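Long-range contact in laccase (PDB 4F7K), which probably oxidises phenolic and related substrates at copper centres while reducing molecular oxygen to water, as multicopper oxidases do: residues D132-I137 / R185-N190. Sequence-based numbering, arbitrary orientation.
Sequences DLIIMI and RLRLIN
D132 and R187 meet side-on through a two-pronged salt bridge, with NE of R187 2.7 Å from OD1 of D132 and NH2 of R187 2.9 Å from OD2. Both oxygens use their syn lone pairs, and carboxylate and guanidinium lie within 5° of coplanar. D132 reaches its partner with CG anti to the backbone N (chi1 -177°), while the R187 chain runs extended from CG to NE and its CD passes I134 CG1. NH2 of R187 lies over the centre of the R185 guanidinium, 3.3 Å above the plane of that group; this pairing of like charges is probably eased by D132 and by D234, which forms a salt bridge with R185. An alanine in place of R187 would probably leave the D132 carboxylate without its main charged mate and free to turn. NH1 of R187 is hydrogen-bonded to OG1 of T98, and I120 of strand 116-122 touches the R187 side chain.

Further along this face, I134 CG2 lies beside I189 CD1 at 4.1 Å, and M136 CG approaches the same methyl. On the other face L133 CD1 and I135 CD1 both contact L186 CD2, and I135 CG1 packs on L188 CD1 at 3.8 Å. Five backbone hydrogen bonds underlie these contacts: L133 N to R185 O, R187 N to L133 O, I135 N to R187 O, I189 N to I135 O and I137 N to I189 O. This is the in-register parallel pairing of strands 131-140 and 183-190 within a mixed sheet of the second cupredoxin-like domain of a multicopper oxidase.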
loop_
_atom_site.group_PDB
_atom_site.type_symbol
_atom_site.label_atom_id
_atom_site.label_comp_id
_atom_site.label_asym_id
_atom_site.label_seq_id
_atom_site.Cartn_x
_atom_site.Cartn_y
_atom_site.Cartn_z
ATOM N N ASP A 132 -16.757 -4.807 -4.853
ATOM C CA ASP A 132 -15.612 -4.521 -4.031
ATOM C C ASP A 132 -14.393 -4.678 -4.934
ATOM O O ASP A 132 -13.963 -5.797 -5.211
ATOM C CB ASP A 132 -15.595 -5.506 -2.852
ATOM C CG ASP A 132 -14.456 -5.253 -1.869
ATOM O OD1 ASP A 132 -13.425 -4.597 -2.229
ATOM O OD2 ASP A 132 -14.592 -5.745 -0.719
ATOM N N LEU A 133 -13.846 -3.540 -5.380
ATOM C CA LEU A 133 -12.764 -3.508 -6.379
ATOM C C LEU A 133 -11.471 -2.958 -5.792
ATOM O O LEU A 133 -11.497 -2.072 -4.931
ATOM C CB LEU A 133 -13.162 -2.675 -7.612
ATOM C CG LEU A 133 -14.566 -2.984 -8.161
ATOM C CD1 LEU A 133 -15.107 -1.904 -9.112
ATOM C CD2 LEU A 133 -14.656 -4.386 -8.798
ATOM N N ILE A 134 -10.345 -3.500 -6.260
ATOM C CA ILE A 134 -9.033 -3.077 -5.799
ATOM C C ILE A 134 -8.379 -2.280 -6.918
ATOM O O ILE A 134 -8.356 -2.735 -8.054
ATOM C CB ILE A 134 -8.183 -4.318 -5.432
ATOM C CG1 ILE A 134 -8.732 -4.990 -4.158
ATOM C CG2 ILE A 134 -6.688 -3.978 -5.319
ATOM C CD1 ILE A 134 -8.328 -6.463 -3.998
ATOM N N ILE A 135 -7.837 -1.107 -6.592
ATOM C CA ILE A 135 -7.274 -0.215 -7.584
ATOM C C ILE A 135 -5.820 0.034 -7.240
ATOM O O ILE A 135 -5.514 0.822 -6.313
ATOM C CB ILE A 135 -7.977 1.187 -7.606
ATOM C CG1 ILE A 135 -9.488 1.076 -7.344
ATOM C CG2 ILE A 135 -7.611 1.954 -8.886
ATOM C CD1 ILE A 135 -10.231 0.266 -8.319
ATOM N N MET A 136 -4.938 -0.591 -8.019
ATOM C CA MET A 136 -3.508 -0.476 -7.818
ATOM C C MET A 136 -2.949 0.505 -8.845
ATOM O O MET A 136 -3.048 0.299 -10.089
ATOM C CB MET A 136 -2.825 -1.860 -7.873
ATOM C CG MET A 136 -3.143 -2.742 -6.639
ATOM S SD MET A 136 -2.938 -4.549 -6.940
ATOM C CE MET A 136 -4.332 -4.953 -8.026
ATOM N N ILE A 137 -2.407 1.597 -8.338
ATOM C CA ILE A 137 -1.887 2.624 -9.220
ATOM C C ILE A 137 -0.370 2.538 -9.229
ATOM O O ILE A 137 0.262 2.478 -8.180
ATOM C CB ILE A 137 -2.382 4.032 -8.814
ATOM C CG1 ILE A 137 -3.918 4.040 -8.741
ATOM C CG2 ILE A 137 -1.880 5.092 -9.794
ATOM C CD1 ILE A 137 -4.548 5.368 -8.233
ATOM N N ARG A 185 -17.336 -0.354 -3.324
ATOM C CA ARG A 185 -16.156 -0.160 -2.484
ATOM C C ARG A 185 -14.900 -0.160 -3.378
ATOM O O ARG A 185 -14.679 -1.095 -4.126
ATOM C CB ARG A 185 -16.072 -1.247 -1.406
ATOM C CG ARG A 185 -14.971 -1.008 -0.373
ATOM C CD ARG A 185 -14.972 -2.082 0.691
ATOM N NE ARG A 185 -13.983 -1.811 1.744
ATOM C CZ ARG A 185 -14.016 -2.353 2.971
ATOM N NH1 ARG A 185 -14.977 -3.212 3.285
ATOM N NH2 ARG A 185 -13.075 -2.063 3.876
ATOM N N LEU A 186 -14.141 0.934 -3.322
ATOM C CA LEU A 186 -12.947 1.127 -4.097
ATOM C C LEU A 186 -11.727 1.211 -3.165
ATOM O O LEU A 186 -11.591 2.171 -2.402
ATOM C CB LEU A 186 -13.077 2.410 -4.954
ATOM C CG LEU A 186 -14.250 2.462 -5.952
ATOM C CD1 LEU A 186 -14.398 3.845 -6.521
ATOM C CD2 LEU A 186 -14.078 1.462 -7.087
ATOM N N ARG A 187 -10.879 0.183 -3.239
ATOM C CA ARG A 187 -9.652 0.026 -2.437
ATOM C C ARG A 187 -8.417 0.498 -3.197
ATOM O O ARG A 187 -7.852 -0.246 -4.024
ATOM C CB ARG A 187 -9.495 -1.438 -2.013
ATOM C CG ARG A 187 -10.689 -1.958 -1.143
ATOM C CD ARG A 187 -10.450 -3.397 -0.818
ATOM N NE ARG A 187 -11.601 -4.089 -0.242
ATOM C CZ ARG A 187 -11.698 -4.459 1.043
ATOM N NH1 ARG A 187 -10.734 -4.154 1.908
ATOM N NH2 ARG A 187 -12.780 -5.125 1.462
ATOM N N LEU A 188 -8.025 1.747 -2.932
ATOM C CA LEU A 188 -6.999 2.387 -3.717
ATOM C C LEU A 188 -5.687 2.107 -3.055
ATOM O O LEU A 188 -5.537 2.277 -1.847
ATOM C CB LEU A 188 -7.192 3.915 -3.798
ATOM C CG LEU A 188 -8.184 4.522 -4.799
ATOM C CD1 LEU A 188 -9.578 3.920 -4.769
ATOM C CD2 LEU A 188 -8.258 6.046 -4.556
ATOM N N ILE A 189 -4.729 1.694 -3.866
ATOM C CA ILE A 189 -3.419 1.435 -3.361
ATOM C C ILE A 189 -2.410 2.064 -4.294
ATOM O O ILE A 189 -2.423 1.750 -5.497
ATOM C CB ILE A 189 -3.109 -0.075 -3.284
ATOM C CG1 ILE A 189 -4.223 -0.827 -2.542
ATOM C CG2 ILE A 189 -1.751 -0.260 -2.621
ATOM C CD1 ILE A 189 -4.094 -2.377 -2.557
ATOM N N ASN A 190 -1.543 2.920 -3.747
ATOM C CA ASN A 190 -0.421 3.457 -4.524
ATOM C C ASN A 190 0.729 2.463 -4.423
ATOM O O ASN A 190 1.359 2.366 -3.348
ATOM C CB ASN A 190 0.023 4.864 -4.051
ATOM C CG ASN A 190 1.220 5.417 -4.883
ATOM O OD1 ASN A 190 1.800 4.690 -5.695
ATOM N ND2 ASN A 190 1.583 6.697 -4.685
#